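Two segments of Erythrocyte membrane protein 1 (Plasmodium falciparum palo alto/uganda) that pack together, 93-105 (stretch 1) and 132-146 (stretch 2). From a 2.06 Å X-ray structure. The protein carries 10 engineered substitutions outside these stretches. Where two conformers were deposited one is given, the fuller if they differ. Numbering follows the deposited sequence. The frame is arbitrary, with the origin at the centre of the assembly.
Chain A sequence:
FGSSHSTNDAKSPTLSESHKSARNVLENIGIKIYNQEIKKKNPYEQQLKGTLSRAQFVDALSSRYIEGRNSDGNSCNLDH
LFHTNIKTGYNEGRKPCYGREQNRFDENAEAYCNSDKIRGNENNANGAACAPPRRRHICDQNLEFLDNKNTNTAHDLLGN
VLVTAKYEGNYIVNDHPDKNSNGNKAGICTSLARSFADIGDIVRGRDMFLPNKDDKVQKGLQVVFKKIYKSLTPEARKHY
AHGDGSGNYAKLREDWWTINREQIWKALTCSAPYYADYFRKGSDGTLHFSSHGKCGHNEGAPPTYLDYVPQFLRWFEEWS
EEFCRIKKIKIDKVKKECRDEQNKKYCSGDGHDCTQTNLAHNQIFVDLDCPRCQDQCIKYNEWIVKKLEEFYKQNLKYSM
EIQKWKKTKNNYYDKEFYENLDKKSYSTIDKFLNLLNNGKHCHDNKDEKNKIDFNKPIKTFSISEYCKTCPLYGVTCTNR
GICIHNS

Stretch 1 (93-105) GRKPCYGREQNRF
Stretch 2, residues 132-146: PPRRRHICDQNLEFL

R100 makes the strongest polar contacts between the two stretches. Its CB points toward stretch 2, and chi1 -82° (m), chi2 107°, chi3 -174° (t) and chi4 98° bring R100 NH2 within reach of two carboxylates. R100 NH2 forms salt bridges with D140 OD1 and E144 OE2, each at 2.7 Å; R100 NE also donates to D140 OD1 (3.0 Å) and, weakly, to I138 O (3.2 Å). These acceptors lie near the guanidinium plane, where its hydrogens point, while Q141 CG covers one face, 3.5 Å from R100 NH1. D140 reaches back with chi1 69° (p), although its CB points away; the CB of E144 points sideways, and chi1 -61° (m) with chi2 -174° (t) brings its carboxylate nearer.

The covalent tie is the disulfide C97 SG–C139 SG, 2.0 Å, with chi3 103° and both cysteines in rotamer m. Beside it, Q141 N donates to P96 O (3.1 Å, 145°), and P96 CB packs 3.9 Å from C139 CB.

The stretches run antiparallel: CA pairs are G93–F145 (5.4 Å), P96–Q141 (4.4 Å), C97–C139 (4.3 Å), R100–H137 (5.4 Å) and R104–R134 (5.3 Å). Stretch 1 has no regular helix or strand; a type II turn, C97 to R100, places G99 at phi 87°, which favours glycine. In stretch 2, helix 133–136 precedes a loop and the 3-10 segment beginning at Q141.

R104 (chi1 -60°, chi2 -155°, chi3 -142°, chi4 162°) starts sideways but its end comes nearer, with H137 O and I138 CA over one guanidinium face: R104 NH1 donates weakly to R134 O (2.7 Å), and C139 SG lies 3.5 Å from R104 NH2 at the guanidinium edge. H137 (chi1 -40°, chi2 -64°) offers a ring face to E101 CB, 3.9 Å from its centroid, a CH-pi contact.

At the far end, the F145 ring covers the G93–R94 backbone, with F145 CE2 3.3 Å from R94 CB. The contact buries 1033 Å², both sides summed; R104, C139 and Q141 are buried and heavily covered, and R104's long aliphatic chain lets its charged end reach R134 O.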

# COMPACT_ATOMS: atom_id res chain seq x y z
N GLY A 93 -20.81 19.38 9.94
CA GLY A 93 -20.70 18.62 8.70
C GLY A 93 -19.58 19.08 7.79
O GLY A 93 -19.04 20.17 7.98
N ARG A 94 -19.22 18.21 6.79
CA ARG A 94 -18.20 18.40 5.73
C ARG A 94 -18.13 17.21 4.77
O ARG A 94 -18.60 16.12 5.10
CB ARG A 94 -16.78 18.60 6.31
CG ARG A 94 -16.07 20.01 6.32
CD ARG A 94 -16.39 20.88 5.12
NE ARG A 94 -15.86 20.36 3.85
CZ ARG A 94 -16.30 20.72 2.65
NH1 ARG A 94 -17.32 21.58 2.55
NH2 ARG A 94 -15.75 20.23 1.56
N LYS A 95 -17.47 17.40 3.62
CA LYS A 95 -17.19 16.40 2.57
C LYS A 95 -15.92 15.54 2.93
O LYS A 95 -15.19 15.93 3.86
CB LYS A 95 -16.93 17.14 1.23
CG LYS A 95 -18.17 17.69 0.52
CD LYS A 95 -19.02 16.63 -0.18
CE LYS A 95 -20.40 17.13 -0.56
NZ LYS A 95 -21.25 17.43 0.64
N PRO A 96 -15.52 14.49 2.11
CA PRO A 96 -14.35 13.65 2.45
C PRO A 96 -12.92 14.07 2.06
O PRO A 96 -12.03 13.83 2.87
CB PRO A 96 -14.70 12.30 1.80
CG PRO A 96 -16.16 12.39 1.47
CD PRO A 96 -16.28 13.82 1.04
N CYS A 97 -12.68 14.62 0.83
CA CYS A 97 -11.31 14.99 0.38
C CYS A 97 -10.82 16.42 0.73
O CYS A 97 -9.70 16.79 0.34
CB CYS A 97 -11.09 14.69 -1.10
SG CYS A 97 -11.46 12.99 -1.59
N TYR A 98 -11.64 17.22 1.40
CA TYR A 98 -11.29 18.59 1.77
C TYR A 98 -10.16 18.63 2.78
O TYR A 98 -10.22 17.95 3.82
CB TYR A 98 -12.51 19.36 2.30
CG TYR A 98 -12.19 20.75 2.80
CD1 TYR A 98 -11.77 21.75 1.91
CD2 TYR A 98 -12.27 21.06 4.15
CE1 TYR A 98 -11.47 23.03 2.37
CE2 TYR A 98 -11.95 22.34 4.62
CZ TYR A 98 -11.57 23.33 3.72
OH TYR A 98 -11.26 24.58 4.16
N GLY A 99 -9.16 19.45 2.48
CA GLY A 99 -7.99 19.64 3.31
C GLY A 99 -6.91 18.62 3.01
O GLY A 99 -5.78 18.74 3.50
N ARG A 100 -7.25 17.63 2.18
CA ARG A 100 -6.30 16.59 1.84
C ARG A 100 -5.51 16.88 0.60
O ARG A 100 -6.06 17.33 -0.41
CB ARG A 100 -6.94 15.20 1.81
CG ARG A 100 -7.03 14.61 3.22
CD ARG A 100 -8.45 14.63 3.66
NE ARG A 100 -8.64 14.20 5.04
CZ ARG A 100 -8.77 15.04 6.06
NH1 ARG A 100 -8.62 16.35 5.88
NH2 ARG A 100 -9.05 14.58 7.28
N GLU A 101 -4.21 16.63 0.70
CA GLU A 101 -3.25 16.78 -0.38
C GLU A 101 -3.55 15.71 -1.42
O GLU A 101 -4.01 14.62 -1.07
CB GLU A 101 -1.82 16.58 0.16
CG GLU A 101 -1.37 17.61 1.19
CD GLU A 101 0.02 17.39 1.77
OE1 GLU A 101 0.95 17.05 1.00
OE2 GLU A 101 0.18 17.57 3.00
N GLN A 102 -3.33 16.03 -2.68
CA GLN A 102 -3.50 15.10 -3.79
C GLN A 102 -2.09 14.71 -4.20
O GLN A 102 -1.17 14.97 -3.43
CB GLN A 102 -4.34 15.72 -4.95
CG GLN A 102 -3.84 17.08 -5.50
CD GLN A 102 -4.22 18.27 -4.65
OE1 GLN A 102 -5.38 18.45 -4.26
NE2 GLN A 102 -3.24 19.11 -4.36
N ASN A 103 -1.90 14.13 -5.38
CA ASN A 103 -0.58 13.67 -5.82
C ASN A 103 0.01 12.60 -4.88
O ASN A 103 1.22 12.53 -4.68
CB ASN A 103 0.39 14.82 -6.16
CG ASN A 103 0.49 15.11 -7.64
OD1 ASN A 103 0.03 16.15 -8.13
ND2 ASN A 103 1.08 14.18 -8.39
N ARG A 104 -0.87 11.73 -4.35
CA ARG A 104 -0.54 10.62 -3.46
C ARG A 104 0.43 9.67 -4.13
O ARG A 104 1.23 9.03 -3.45
CB ARG A 104 -1.81 9.84 -3.05
CG ARG A 104 -2.83 10.69 -2.32
CD ARG A 104 -3.67 9.82 -1.46
NE ARG A 104 -5.07 10.23 -1.43
CZ ARG A 104 -6.06 9.44 -1.04
NH1 ARG A 104 -5.80 8.20 -0.63
NH2 ARG A 104 -7.30 9.87 -1.06
N PHE A 105 0.38 9.59 -5.47
CA PHE A 105 1.21 8.69 -6.26
C PHE A 105 2.45 9.28 -6.87
O PHE A 105 3.20 8.55 -7.51
CB PHE A 105 0.38 7.94 -7.32
CG PHE A 105 -0.86 7.26 -6.78
CD1 PHE A 105 -0.76 6.05 -6.09
CD2 PHE A 105 -2.12 7.81 -6.97
CE1 PHE A 105 -1.90 5.43 -5.57
CE2 PHE A 105 -3.25 7.19 -6.45
CZ PHE A 105 -3.14 5.99 -5.77
N PRO A 132 1.87 4.76 4.16
CA PRO A 132 2.12 5.17 2.77
C PRO A 132 1.42 6.48 2.42
O PRO A 132 0.41 6.81 3.05
CB PRO A 132 1.58 3.99 1.94
CG PRO A 132 0.57 3.37 2.78
CD PRO A 132 0.87 3.67 4.22
N PRO A 133 1.92 7.24 1.44
CA PRO A 133 1.23 8.51 1.07
C PRO A 133 -0.25 8.33 0.70
O PRO A 133 -1.04 9.21 1.05
CB PRO A 133 2.10 9.07 -0.09
CG PRO A 133 2.96 7.98 -0.50
CD PRO A 133 3.13 7.02 0.63
N ARG A 134 -0.65 7.13 0.16
CA ARG A 134 -2.06 6.85 -0.12
C ARG A 134 -2.85 6.92 1.20
O ARG A 134 -3.94 7.45 1.21
CB ARG A 134 -2.23 5.50 -0.86
CG ARG A 134 -3.68 5.16 -1.31
CD ARG A 134 -3.97 3.65 -1.40
NE ARG A 134 -3.24 2.91 -0.37
CZ ARG A 134 -3.63 2.78 0.89
NH1 ARG A 134 -4.81 3.24 1.28
NH2 ARG A 134 -2.85 2.17 1.77
N ARG A 135 -2.28 6.42 2.32
CA ARG A 135 -2.97 6.45 3.60
C ARG A 135 -2.97 7.85 4.19
O ARG A 135 -3.99 8.27 4.71
CB ARG A 135 -2.37 5.43 4.64
CG ARG A 135 -2.85 5.60 6.10
CD ARG A 135 -4.31 5.20 6.29
NE ARG A 135 -4.84 5.58 7.61
CZ ARG A 135 -5.40 6.75 7.92
NH1 ARG A 135 -5.48 7.72 7.01
NH2 ARG A 135 -5.88 6.96 9.13
N ARG A 136 -1.80 8.49 4.24
CA ARG A 136 -1.62 9.82 4.84
C ARG A 136 -2.71 10.83 4.42
O ARG A 136 -3.27 11.54 5.26
CB ARG A 136 -0.24 10.38 4.45
CG ARG A 136 0.94 9.71 5.13
CD ARG A 136 2.22 10.38 4.71
NE ARG A 136 2.45 11.58 5.51
CZ ARG A 136 3.58 12.28 5.52
NH1 ARG A 136 4.59 11.92 4.75
NH2 ARG A 136 3.70 13.35 6.30
N HIS A 137 -3.05 10.84 3.14
CA HIS A 137 -4.01 11.81 2.60
C HIS A 137 -5.38 11.25 2.26
O HIS A 137 -6.12 11.87 1.51
CB HIS A 137 -3.38 12.56 1.43
CG HIS A 137 -1.94 12.91 1.66
ND1 HIS A 137 -1.56 13.78 2.67
CD2 HIS A 137 -0.84 12.49 1.00
CE1 HIS A 137 -0.24 13.86 2.59
NE2 HIS A 137 0.24 13.11 1.59
N ILE A 138 -5.74 10.09 2.86
CA ILE A 138 -7.04 9.43 2.66
C ILE A 138 -8.22 10.40 2.86
O ILE A 138 -8.17 11.27 3.75
CB ILE A 138 -7.14 8.13 3.54
CG1 ILE A 138 -7.68 6.96 2.73
CG2 ILE A 138 -7.93 8.35 4.87
CD1 ILE A 138 -7.55 5.57 3.39
N CYS A 139 -9.28 10.24 2.05
CA CYS A 139 -10.47 11.11 2.11
C CYS A 139 -11.43 10.70 3.22
O CYS A 139 -12.50 10.16 2.93
CB CYS A 139 -11.16 11.18 0.75
SG CYS A 139 -10.12 11.83 -0.57
N ASP A 140 -11.08 11.02 4.49
CA ASP A 140 -11.82 10.66 5.70
C ASP A 140 -12.45 11.87 6.44
O ASP A 140 -13.04 11.70 7.51
CB ASP A 140 -10.85 9.92 6.68
CG ASP A 140 -9.74 10.80 7.29
OD1 ASP A 140 -9.51 11.93 6.77
OD2 ASP A 140 -9.08 10.35 8.23
N GLN A 141 -12.31 13.07 5.88
CA GLN A 141 -12.77 14.32 6.47
C GLN A 141 -14.20 14.39 7.02
O GLN A 141 -14.40 14.92 8.11
CB GLN A 141 -12.39 15.51 5.60
CG GLN A 141 -12.03 16.75 6.40
CD GLN A 141 -13.09 17.81 6.36
OE1 GLN A 141 -13.34 18.50 7.34
NE2 GLN A 141 -13.72 18.00 5.19
N ASN A 142 -15.16 13.74 6.33
CA ASN A 142 -16.56 13.69 6.75
C ASN A 142 -16.77 12.91 8.03
O ASN A 142 -17.72 13.18 8.77
CB ASN A 142 -17.43 13.10 5.62
CG ASN A 142 -17.08 11.68 5.25
OD1 ASN A 142 -15.95 11.36 4.86
ND2 ASN A 142 -18.06 10.81 5.39
N LEU A 143 -15.86 11.93 8.30
CA LEU A 143 -15.91 11.12 9.51
C LEU A 143 -15.45 11.92 10.75
O LEU A 143 -15.60 11.42 11.86
CB LEU A 143 -15.14 9.78 9.37
CG LEU A 143 -15.51 8.84 8.19
CD1 LEU A 143 -14.80 7.50 8.33
CD2 LEU A 143 -17.02 8.61 8.10
N GLU A 144 -14.96 13.17 10.57
CA GLU A 144 -14.57 14.07 11.69
C GLU A 144 -15.80 14.81 12.24
O GLU A 144 -15.67 15.63 13.16
CB GLU A 144 -13.52 15.09 11.24
CG GLU A 144 -12.20 14.52 10.74
CD GLU A 144 -11.14 15.56 10.45
OE1 GLU A 144 -11.10 16.58 11.17
OE2 GLU A 144 -10.35 15.36 9.50
N PHE A 145 -17.00 14.49 11.71
CA PHE A 145 -18.29 15.11 12.03
C PHE A 145 -19.36 14.07 12.31
O PHE A 145 -20.47 14.13 11.78
CB PHE A 145 -18.70 16.04 10.85
CG PHE A 145 -17.66 17.10 10.57
CD1 PHE A 145 -17.63 18.28 11.31
CD2 PHE A 145 -16.69 16.90 9.60
CE1 PHE A 145 -16.64 19.24 11.08
CE2 PHE A 145 -15.69 17.85 9.38
CZ PHE A 145 -15.69 19.03 10.11
N LEU A 146 -19.00 13.10 13.17
CA LEU A 146 -19.86 12.00 13.57
C LEU A 146 -20.44 12.25 14.96
O LEU A 146 -21.46 11.65 15.30
CB LEU A 146 -19.05 10.69 13.53
CG LEU A 146 -19.19 9.72 12.33
CD1 LEU A 146 -19.56 10.42 11.02
CD2 LEU A 146 -17.91 8.91 12.15